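PDB 5ZB9: DNA damage response protein Rtt109, putative from Neosartorya fumigata, which probably transfers the acetyl group of acetyl-CoA to lysine side chains of histones, histone H3 among them, as part of the DNA damage response. Local coordinates for residues G82-T87 with H127-G131; V132-L138 with L319-P325; A250-C254 with S288-R292. One frame throughout, in Å; residues are numbered along the deposited sequence.

Interaction 1 of 3, residues G82-T87 with H127-G131; sequences GTAHLT and HQRPG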
loop_
_atom_site.group_PDB
_atom_site.type_symbol
_atom_site.label_atom_id
_atom_site.label_comp_id
_atom_site.label_asym_id
_atom_site.label_seq_id
_atom_site.Cartn_x
_atom_site.Cartn_y
_atom_site.Cartn_z
ATOM N N GLY A 82 10.271 -4.598 -5.909
ATOM C CA GLY A 82 10.668 -4.535 -7.301
ATOM C C GLY A 82 11.085 -5.885 -7.848
ATOM O O GLY A 82 11.859 -6.608 -7.226
ATOM N N THR A 83 10.532 -6.238 -9.000
ATOM C CA THR A 83 11.060 -7.319 -9.825
ATOM C C THR A 83 11.431 -6.727 -11.181
ATOM O O THR A 83 11.331 -5.517 -11.387
ATOM C CB THR A 83 10.050 -8.472 -10.032
ATOM O OG1 THR A 83 8.900 -7.983 -10.736
ATOM C CG2 THR A 83 9.630 -9.080 -8.705
ATOM N N ALA A 84 11.846 -7.572 -12.113
ATOM C CA ALA A 84 12.209 -7.077 -13.425
ATOM C C ALA A 84 10.986 -6.510 -14.135
ATOM O O ALA A 84 11.113 -5.592 -14.940
ATOM C CB ALA A 84 12.845 -8.168 -14.246
ATOM N N HIS A 85 9.800 -7.030 -13.818
ATOM C CA HIS A 85 8.602 -6.655 -14.579
ATOM C C HIS A 85 7.477 -5.977 -13.789
ATOM O O HIS A 85 6.461 -5.588 -14.371
ATOM C CB HIS A 85 8.043 -7.892 -15.283
ATOM C CG HIS A 85 8.988 -8.489 -16.276
ATOM N ND1 HIS A 85 9.537 -7.761 -17.310
ATOM C CD2 HIS A 85 9.495 -9.740 -16.385
ATOM C CE1 HIS A 85 10.335 -8.539 -18.018
ATOM N NE2 HIS A 85 10.327 -9.746 -17.478
ATOM N N LEU A 86 7.655 -5.812 -12.483
ATOM C CA LEU A 86 6.622 -5.177 -11.670
ATOM C C LEU A 86 7.196 -4.377 -10.508
ATOM O O LEU A 86 8.078 -4.858 -9.792
ATOM C CB LEU A 86 5.651 -6.230 -11.132
ATOM C CG LEU A 86 4.426 -5.750 -10.353
ATOM C CD1 LEU A 86 3.492 -4.908 -11.233
ATOM C CD2 LEU A 86 3.688 -6.943 -9.754
ATOM N N THR A 87 6.701 -3.150 -10.342
ATOM C CA THR A 87 6.902 -2.390 -9.111
ATOM C C THR A 87 5.621 -2.451 -8.288
ATOM O O THR A 87 4.534 -2.164 -8.795
ATOM C CB THR A 87 7.254 -0.910 -9.363
ATOM O OG1 THR A 87 8.434 -0.815 -10.162
ATOM C CG2 THR A 87 7.490 -0.186 -8.035
ATOM N N HIS A 127 9.340 5.956 -8.113
ATOM C CA HIS A 127 9.695 4.545 -8.262
ATOM C C HIS A 127 9.182 3.982 -9.567
ATOM O O HIS A 127 9.471 2.840 -9.925
ATOM C CB HIS A 127 9.177 3.732 -7.075
ATOM C CG HIS A 127 9.872 4.066 -5.798
ATOM N ND1 HIS A 127 10.934 3.334 -5.315
ATOM C CD2 HIS A 127 9.702 5.096 -4.938
ATOM C CE1 HIS A 127 11.369 3.881 -4.195
ATOM N NE2 HIS A 127 10.638 4.952 -3.943
ATOM N N GLN A 128 8.426 4.806 -10.275
ATOM C CA GLN A 128 7.998 4.504 -11.629
ATOM C C GLN A 128 9.202 4.280 -12.546
ATOM O O GLN A 128 10.054 5.145 -12.673
ATOM C CB GLN A 128 7.127 5.642 -12.160
ATOM C CG GLN A 128 6.586 5.411 -13.550
ATOM C CD GLN A 128 5.651 4.232 -13.603
ATOM O OE1 GLN A 128 6.064 3.109 -13.908
ATOM N NE2 GLN A 128 4.377 4.475 -13.303
ATOM N N ARG A 129 9.275 3.111 -13.168
ATOM C CA ARG A 129 10.323 2.824 -14.143
ATOM C C ARG A 129 9.720 2.816 -15.539
ATOM O O ARG A 129 8.574 2.406 -15.709
ATOM C CB ARG A 129 10.991 1.482 -13.859
ATOM C CG ARG A 129 11.982 1.494 -12.718
ATOM C CD ARG A 129 12.554 0.104 -12.519
ATOM N NE ARG A 129 11.612 -0.766 -11.832
ATOM C CZ ARG A 129 11.570 -2.089 -11.964
ATOM N NH1 ARG A 129 12.410 -2.707 -12.784
ATOM N NH2 ARG A 129 10.678 -2.794 -11.279
ATOM N N PRO A 130 10.487 3.274 -16.541
ATOM C CA PRO A 130 10.032 3.290 -17.938
ATOM C C PRO A 130 9.683 1.900 -18.456
ATOM O O PRO A 130 10.490 0.976 -18.339
ATOM C CB PRO A 130 11.237 3.854 -18.695
ATOM C CG PRO A 130 12.005 4.617 -17.672
ATOM C CD PRO A 130 11.823 3.876 -16.387
ATOM N N GLY A 131 8.488 1.757 -19.018
ATOM C CA GLY A 131 8.050 0.489 -19.570
ATOM C C GLY A 131 7.668 -0.590 -18.564
ATOM O O GLY A 131 7.235 -1.671 -18.959
HETATM O O HOH W 1 7.418 1.021 -12.703
HETATM O O HOH W 2 10.989 0.876 -8.866
#

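Interaction 2 of 3, residues V132-L138 with L319-P325; sequences VRLMVSL and LWLVINP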
loop_
_atom_site.group_PDB
_atom_site.type_symbol
_atom_site.label_atom_id
_atom_site.label_comp_id
_atom_site.label_asym_id
_atom_site.label_seq_id
_atom_site.Cartn_x
_atom_site.Cartn_y
_atom_site.Cartn_z
ATOM N N VAL A 132 7.819 -0.313 -17.271
ATOM C CA VAL A 132 7.511 -1.306 -16.243
ATOM C C VAL A 132 6.207 -1.006 -15.504
ATOM O O VAL A 132 6.047 0.063 -14.913
ATOM C CB VAL A 132 8.647 -1.410 -15.215
ATOM C CG1 VAL A 132 8.264 -2.375 -14.092
ATOM C CG2 VAL A 132 9.936 -1.843 -15.899
ATOM N N ARG A 133 5.281 -1.958 -15.547
ATOM C CA ARG A 133 4.021 -1.858 -14.817
ATOM C C ARG A 133 4.246 -1.574 -13.324
ATOM O O ARG A 133 5.140 -2.157 -12.698
ATOM C CB ARG A 133 3.209 -3.146 -14.998
ATOM C CG ARG A 133 1.826 -3.107 -14.382
ATOM C CD ARG A 133 0.986 -4.295 -14.816
ATOM N NE ARG A 133 0.406 -4.099 -16.140
ATOM C CZ ARG A 133 0.558 -4.938 -17.159
ATOM N NH1 ARG A 133 1.275 -6.045 -17.008
ATOM N NH2 ARG A 133 -0.011 -4.674 -18.328
ATOM N N LEU A 134 3.455 -0.656 -12.770
ATOM C CA LEU A 134 3.526 -0.325 -11.348
ATOM C C LEU A 134 2.164 -0.503 -10.671
ATOM O O LEU A 134 1.123 -0.120 -11.214
ATOM C CB LEU A 134 4.024 1.105 -11.144
ATOM C CG LEU A 134 4.247 1.533 -9.688
ATOM C CD1 LEU A 134 5.426 2.474 -9.608
ATOM C CD2 LEU A 134 3.008 2.191 -9.072
ATOM N N MET A 135 2.184 -1.073 -9.471
ATOM C CA MET A 135 0.963 -1.343 -8.726
ATOM C C MET A 135 0.981 -0.722 -7.328
ATOM O O MET A 135 1.982 -0.808 -6.611
ATOM C CB MET A 135 0.747 -2.852 -8.616
ATOM C CG MET A 135 -0.413 -3.235 -7.735
ATOM S SD MET A 135 -0.810 -4.987 -7.830
ATOM C CE MET A 135 0.476 -5.694 -6.807
ATOM N N VAL A 136 -0.122 -0.082 -6.953
ATOM C CA VAL A 136 -0.326 0.313 -5.568
ATOM C C VAL A 136 -1.348 -0.629 -4.966
ATOM O O VAL A 136 -2.402 -0.867 -5.549
ATOM C CB VAL A 136 -0.807 1.768 -5.426
ATOM C CG1 VAL A 136 -1.017 2.118 -3.954
ATOM C CG2 VAL A 136 0.190 2.711 -6.058
ATOM N N SER A 137 -1.037 -1.173 -3.799
ATOM C CA SER A 137 -1.888 -2.184 -3.217
ATOM C C SER A 137 -2.000 -2.031 -1.703
ATOM O O SER A 137 -1.110 -1.487 -1.049
ATOM C CB SER A 137 -1.356 -3.579 -3.578
ATOM O OG SER A 137 -2.237 -4.602 -3.133
ATOM N N LEU A 138 -3.103 -2.531 -1.156
ATOM C CA LEU A 138 -3.352 -2.500 0.282
ATOM C C LEU A 138 -4.546 -3.382 0.609
ATOM O O LEU A 138 -5.359 -3.679 -0.266
ATOM C CB LEU A 138 -3.613 -1.065 0.761
ATOM C CG LEU A 138 -4.872 -0.379 0.214
ATOM C CD1 LEU A 138 -6.132 -0.672 1.057
ATOM C CD2 LEU A 138 -4.651 1.118 0.078
ATOM N N LEU A 319 -7.388 -3.930 -2.422
ATOM C CA LEU A 319 -7.315 -2.902 -3.442
ATOM C C LEU A 319 -6.027 -2.986 -4.271
ATOM O O LEU A 319 -4.929 -3.117 -3.726
ATOM C CB LEU A 319 -7.435 -1.538 -2.779
ATOM C CG LEU A 319 -7.597 -0.337 -3.690
ATOM C CD1 LEU A 319 -8.910 -0.476 -4.413
ATOM C CD2 LEU A 319 -7.614 0.917 -2.867
ATOM N N TRP A 320 -6.172 -2.928 -5.591
ATOM C CA TRP A 320 -5.022 -2.858 -6.480
ATOM C C TRP A 320 -5.225 -1.714 -7.456
ATOM O O TRP A 320 -6.190 -1.701 -8.219
ATOM C CB TRP A 320 -4.812 -4.175 -7.244
ATOM C CG TRP A 320 -4.808 -5.373 -6.357
ATOM C CD1 TRP A 320 -3.736 -5.903 -5.693
ATOM C CD2 TRP A 320 -5.934 -6.187 -6.012
ATOM N NE1 TRP A 320 -4.126 -6.998 -4.967
ATOM C CE2 TRP A 320 -5.469 -7.195 -5.143
ATOM C CE3 TRP A 320 -7.289 -6.162 -6.357
ATOM C CZ2 TRP A 320 -6.313 -8.169 -4.607
ATOM C CZ3 TRP A 320 -8.128 -7.136 -5.829
ATOM C CH2 TRP A 320 -7.636 -8.125 -4.964
ATOM N N LEU A 321 -4.332 -0.735 -7.405
ATOM C CA LEU A 321 -4.301 0.297 -8.417
ATOM C C LEU A 321 -3.216 -0.074 -9.411
ATOM O O LEU A 321 -2.033 -0.104 -9.061
ATOM C CB LEU A 321 -4.036 1.669 -7.800
ATOM C CG LEU A 321 -3.745 2.780 -8.811
ATOM C CD1 LEU A 321 -4.972 3.058 -9.686
ATOM C CD2 LEU A 321 -3.276 4.032 -8.095
ATOM N N VAL A 322 -3.609 -0.393 -10.639
ATOM C CA VAL A 322 -2.626 -0.834 -11.629
ATOM C C VAL A 322 -2.364 0.253 -12.668
ATOM O O VAL A 322 -3.274 0.671 -13.406
ATOM C CB VAL A 322 -3.066 -2.131 -12.342
ATOM C CG1 VAL A 322 -2.010 -2.575 -13.344
ATOM C CG2 VAL A 322 -3.331 -3.233 -11.324
ATOM N N ILE A 323 -1.112 0.702 -12.710
ATOM C CA ILE A 323 -0.689 1.791 -13.582
ATOM C C ILE A 323 0.151 1.280 -14.753
ATOM O O ILE A 323 1.195 0.655 -14.561
ATOM C CB ILE A 323 0.119 2.846 -12.798
ATOM C CG1 ILE A 323 -0.767 3.509 -11.739
ATOM C CG2 ILE A 323 0.727 3.883 -13.746
ATOM C CD1 ILE A 323 -0.015 4.357 -10.737
ATOM N N ASN A 324 -0.309 1.547 -15.971
ATOM C CA ASN A 324 0.437 1.140 -17.156
ATOM C C ASN A 324 1.088 2.347 -17.800
ATOM O O ASN A 324 0.403 3.211 -18.346
ATOM C CB ASN A 324 -0.470 0.411 -18.149
ATOM C CG ASN A 324 -1.008 -0.891 -17.587
ATOM O OD1 ASN A 324 -0.262 -1.846 -17.398
ATOM N ND2 ASN A 324 -2.309 -0.931 -17.304
ATOM N N PRO A 325 2.425 2.414 -17.726
ATOM C CA PRO A 325 3.214 3.545 -18.214
ATOM C C PRO A 325 3.199 3.611 -19.745
ATOM O O PRO A 325 2.776 2.639 -20.381
ATOM C CB PRO A 325 4.610 3.237 -17.674
ATOM C CG PRO A 325 4.672 1.756 -17.712
ATOM C CD PRO A 325 3.291 1.307 -17.284
#

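Interaction 3 of 3, residues A250-C254 with S288-R292; sequences APPRC and SGHWR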
loop_
_atom_site.group_PDB
_atom_site.type_symbol
_atom_site.label_atom_id
_atom_site.label_comp_id
_atom_site.label_asym_id
_atom_site.label_seq_id
_atom_site.Cartn_x
_atom_site.Cartn_y
_atom_site.Cartn_z
ATOM N N ALA A 250 -1.354 -21.212 -14.178
ATOM C CA ALA A 250 -0.569 -21.777 -13.084
ATOM C C ALA A 250 -1.488 -22.080 -11.891
ATOM O O ALA A 250 -2.622 -21.596 -11.848
ATOM C CB ALA A 250 0.546 -20.820 -12.695
ATOM N N PRO A 251 -1.026 -22.904 -10.930
ATOM C CA PRO A 251 -1.899 -23.207 -9.784
ATOM C C PRO A 251 -2.265 -21.949 -8.994
ATOM O O PRO A 251 -1.446 -21.030 -8.910
ATOM C CB PRO A 251 -1.053 -24.153 -8.931
ATOM C CG PRO A 251 -0.027 -24.691 -9.857
ATOM C CD PRO A 251 0.262 -23.609 -10.836
ATOM N N PRO A 252 -3.482 -21.905 -8.428
ATOM C CA PRO A 252 -3.978 -20.705 -7.742
ATOM C C PRO A 252 -2.991 -20.153 -6.708
ATOM O O PRO A 252 -2.908 -18.939 -6.554
ATOM C CB PRO A 252 -5.261 -21.195 -7.068
ATOM C CG PRO A 252 -5.712 -22.328 -7.922
ATOM C CD PRO A 252 -4.469 -22.998 -8.413
ATOM N N ARG A 253 -2.232 -21.022 -6.045
ATOM C CA ARG A 253 -1.282 -20.584 -5.025
ATOM C C ARG A 253 -0.197 -19.658 -5.573
ATOM O O ARG A 253 0.522 -19.022 -4.805
ATOM C CB ARG A 253 -0.627 -21.794 -4.345
ATOM C CG ARG A 253 0.317 -22.605 -5.229
ATOM C CD ARG A 253 0.976 -23.721 -4.430
ATOM N NE ARG A 253 1.586 -23.195 -3.218
ATOM C CZ ARG A 253 2.841 -22.771 -3.147
ATOM N NH1 ARG A 253 3.622 -22.838 -4.220
ATOM N NH2 ARG A 253 3.315 -22.286 -2.005
ATOM N N CYS A 254 -0.082 -19.590 -6.896
ATOM C CA CYS A 254 0.936 -18.767 -7.547
ATOM C C CYS A 254 0.378 -17.441 -8.044
ATOM O O CYS A 254 1.128 -16.570 -8.481
ATOM C CB CYS A 254 1.557 -19.513 -8.736
ATOM S SG CYS A 254 2.172 -21.173 -8.384
ATOM N N SER A 288 2.376 -30.773 -7.721
ATOM C CA SER A 288 1.443 -30.104 -8.616
ATOM C C SER A 288 1.166 -28.694 -8.106
ATOM O O SER A 288 0.826 -27.794 -8.876
ATOM C CB SER A 288 0.139 -30.888 -8.725
ATOM O OG SER A 288 -0.528 -30.945 -7.471
ATOM N N GLY A 289 1.319 -28.516 -6.796
ATOM C CA GLY A 289 1.039 -27.251 -6.151
ATOM C C GLY A 289 -0.450 -27.005 -6.015
ATOM O O GLY A 289 -0.882 -25.875 -5.806
ATOM N N HIS A 290 -1.247 -28.061 -6.138
ATOM C CA HIS A 290 -2.691 -27.920 -6.035
ATOM C C HIS A 290 -3.164 -28.173 -4.613
ATOM O O HIS A 290 -2.800 -29.163 -3.985
ATOM C CB HIS A 290 -3.402 -28.864 -6.998
ATOM C CG HIS A 290 -3.218 -28.509 -8.439
ATOM N ND1 HIS A 290 -3.397 -29.419 -9.460
ATOM C CD2 HIS A 290 -2.876 -27.342 -9.034
ATOM C CE1 HIS A 290 -3.174 -28.828 -10.619
ATOM N NE2 HIS A 290 -2.858 -27.566 -10.391
ATOM N N TRP A 291 -3.979 -27.254 -4.114
ATOM C CA TRP A 291 -4.576 -27.380 -2.802
ATOM C C TRP A 291 -5.634 -28.471 -2.764
ATOM O O TRP A 291 -6.161 -28.883 -3.800
ATOM C CB TRP A 291 -5.212 -26.065 -2.391
ATOM C CG TRP A 291 -4.270 -24.931 -2.193
ATOM C CD1 TRP A 291 -3.065 -24.962 -1.570
ATOM C CD2 TRP A 291 -4.481 -23.574 -2.603
ATOM N NE1 TRP A 291 -2.506 -23.704 -1.560
ATOM C CE2 TRP A 291 -3.360 -22.836 -2.191
ATOM C CE3 TRP A 291 -5.516 -22.913 -3.276
ATOM C CZ2 TRP A 291 -3.247 -21.469 -2.420
ATOM C CZ3 TRP A 291 -5.395 -21.566 -3.513
ATOM C CH2 TRP A 291 -4.269 -20.858 -3.095
ATOM N N ARG A 292 -5.969 -28.907 -1.555
ATOM C CA ARG A 292 -6.981 -29.937 -1.374
ATOM C C ARG A 292 -8.383 -29.337 -1.428
ATOM O O ARG A 292 -9.228 -29.780 -2.205
ATOM C CB ARG A 292 -6.766 -30.670 -0.044
ATOM C CG ARG A 292 -7.751 -31.805 0.207
ATOM C CD ARG A 292 -7.494 -32.520 1.531
ATOM N NE ARG A 292 -7.692 -31.641 2.678
ATOM C CZ ARG A 292 -6.734 -31.331 3.546
ATOM N NH1 ARG A 292 -7.002 -30.518 4.564
ATOM N NH2 ARG A 292 -5.510 -31.840 3.398
HETATM O O HOH W 3 -2.809 -23.885 -5.670
#

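Interaction 1 of 3, residues G82-T87 with H127-G131
Thr87 and Arg129 meet across two backbones that stay well apart, the nearest CA atoms being those of Thr87 and Gln128 at 7.4 Å. Residues 82-87 form the tight turn between antiparallel strands 71-82 and 86-96. Residues 127-131 form the loop that leads from helix 111-127 into strand 133-140. That strand runs parallel to 86-96 beside it, so strand 86-96, helix 111-127 and strand 133-140 form a beta-alpha-beta crossover, and this loop is its second connection.

Arg129 spans the gap. Its CG lies anti to the carbonyl carbon (chi1 -77°), and a bend at chi3 brings the guanidinium to the turn. Arg129 NH2 donates to Thr83 O at 2.8 Å, with an angle of 156° at the hydrogen. The carbonyl oxygen lies near the guanidinium plane and points almost straight at the nitrogen. Arg129 NH1 adds a weak bond to Thr83 O at 3.3 Å. Arg129 NH2 also donates to Thr87 OG1 at 3.2 Å, tilted slightly from the plane. Thr83 OG1 turns back on its own segment, where it takes weak bonds from His85 N and Leu86 N.

Two waters join the loop to Thr87. Water 1 accepts from Arg129 N at 2.8 Å and lies 3.3 Å from Thr87 OG1. Water 2 donates to His127 O at 2.7 Å and makes a weak bond to the same hydroxyl. The backbone of Thr87 pairs with Arg133 and Met135, which follow the loop. Phe407 touches Arg129.

The chemistry is almost wholly polar. One guanidinium nitrogen is shared by a carbonyl and a hydroxyl, which limits rotation of the group. The negative end of the Thr83 carbonyl dipole probably stabilises the positive charge; neither segment supplies a carboxylate. The two waters extend the grip to the loop backbone.

Interaction 2 of 3, residues V132-L138 with L319-P325
Met135 lies alongside Trp320, its SD 3.7 Å from Trp320 CD1, in a Met-aromatic contact with an oblique approach to the ring. The two sit on neighbouring antiparallel strands, 133-140 and 317-324, inside the mixed sheet of the acetyltransferase fold. Leu134 with Ile323, Val136 with Leu321 and Leu138 with Leu319 are the hydrogen-bonded pairs. Leu321 N donates to Val136 O at 2.7 Å, nearly straight at 170°.

Leu134, Val136 and Leu138 share one face with Leu319, Leu321 and Ile323. Val136 CB meets Leu321 CB at 4.0 Å, and helix 162-177 packs over Leu319 and Leu321. The side chain of Leu138 lies about 7 Å from that of Trp168, a CoA-binding residue, with no CoA bound here. On the other face Trp320 NE1 is hydrogen-bonded to the acetyl oxygen of the acetyllysine at position 264. Ser137 OG donates to Leu319 O, which also accepts from Leu138 N.

Polar side chains hold the strand end. Asn324 ND2 donates to Glu183 and Gln243. Arg133 CG is anti to the backbone N (chi1 -175°), and its chain bends at chi3. Arg133 NE thereby donates to Asn324 OD1 at 2.7 Å, in the amide carbonyl plane, with the guanidinium turned 87° from that amide.

Interaction 3 of 3, residues A250-C254 with S288-R292
Ser288 O meets the ring of Pro251 at its CG, 3.4 Å away, where two loops join on either side of helix 266-272 in the chain. Ser288 also starts an ST turn. Ser288 OG accepts from His290 N at 3.3 Å, and this shapes the bend that offers the next residue to the other loop.

Gly289 has positive phi, and it packs against Pro251 and Arg253. Gly289 O lies 3.2 Å from Arg253 CD. Water 3 donates to Gly289 O at 2.8 Å and accepts from Arg253 N. This water bridges the two backbones.

His290 follows, and its side chain crosses that of Pro251 at about a right angle. The imidazole meets the proline with its edge, His290 CD2 being 3.7 Å from Pro251 CB. One face of the imidazole lies against Ser288 O.

Trp291 is buried. The indole rests on the start of residues 252-254, whose backbone angles are helical, with Arg253 N over one face of the ring. Pro252 CB approaches obliquely, 3.6 Å from Trp291 CZ3. Leu268 and Leu271 of helix 266-272 also touch the indole.

Asp272, outside both segments, ties the two loops together. Its OD1 accepts a hydrogen bond from Trp291 NE1 and also forms a salt bridge with Arg253 NE, so one carboxylate oxygen positions both side chains. In Arg253, chi1 of 68° puts CG between the backbone N and the carbonyl carbon, and carries CG and CD over to Gly289 O. At the root of the same side chain, Arg253 CB packs 3.3 Å from Trp291 CZ2.

In the fold
Interactions 1 and 2 belong to the same sheet and touch directly. Strand 133-140 is the shared element: one edge pairs with the strand that holds Thr87, the other with strand 317-324. Interaction 2 is the buried one, with regular backbone bonds and apolar side chains. Interaction 1 lies nearer the surface, at the loops leading into strands 86-96 and 133-140, and relies on an arginine and waters. Interaction 3 is partly buried and lies furthest from the centre of the chain, about 24 Å centre to centre from interaction 2. Its loops fall between the two strands of interaction 2 in sequence. It joins irregular segments by proline, indole and water contacts, helped by Asp272 outside them.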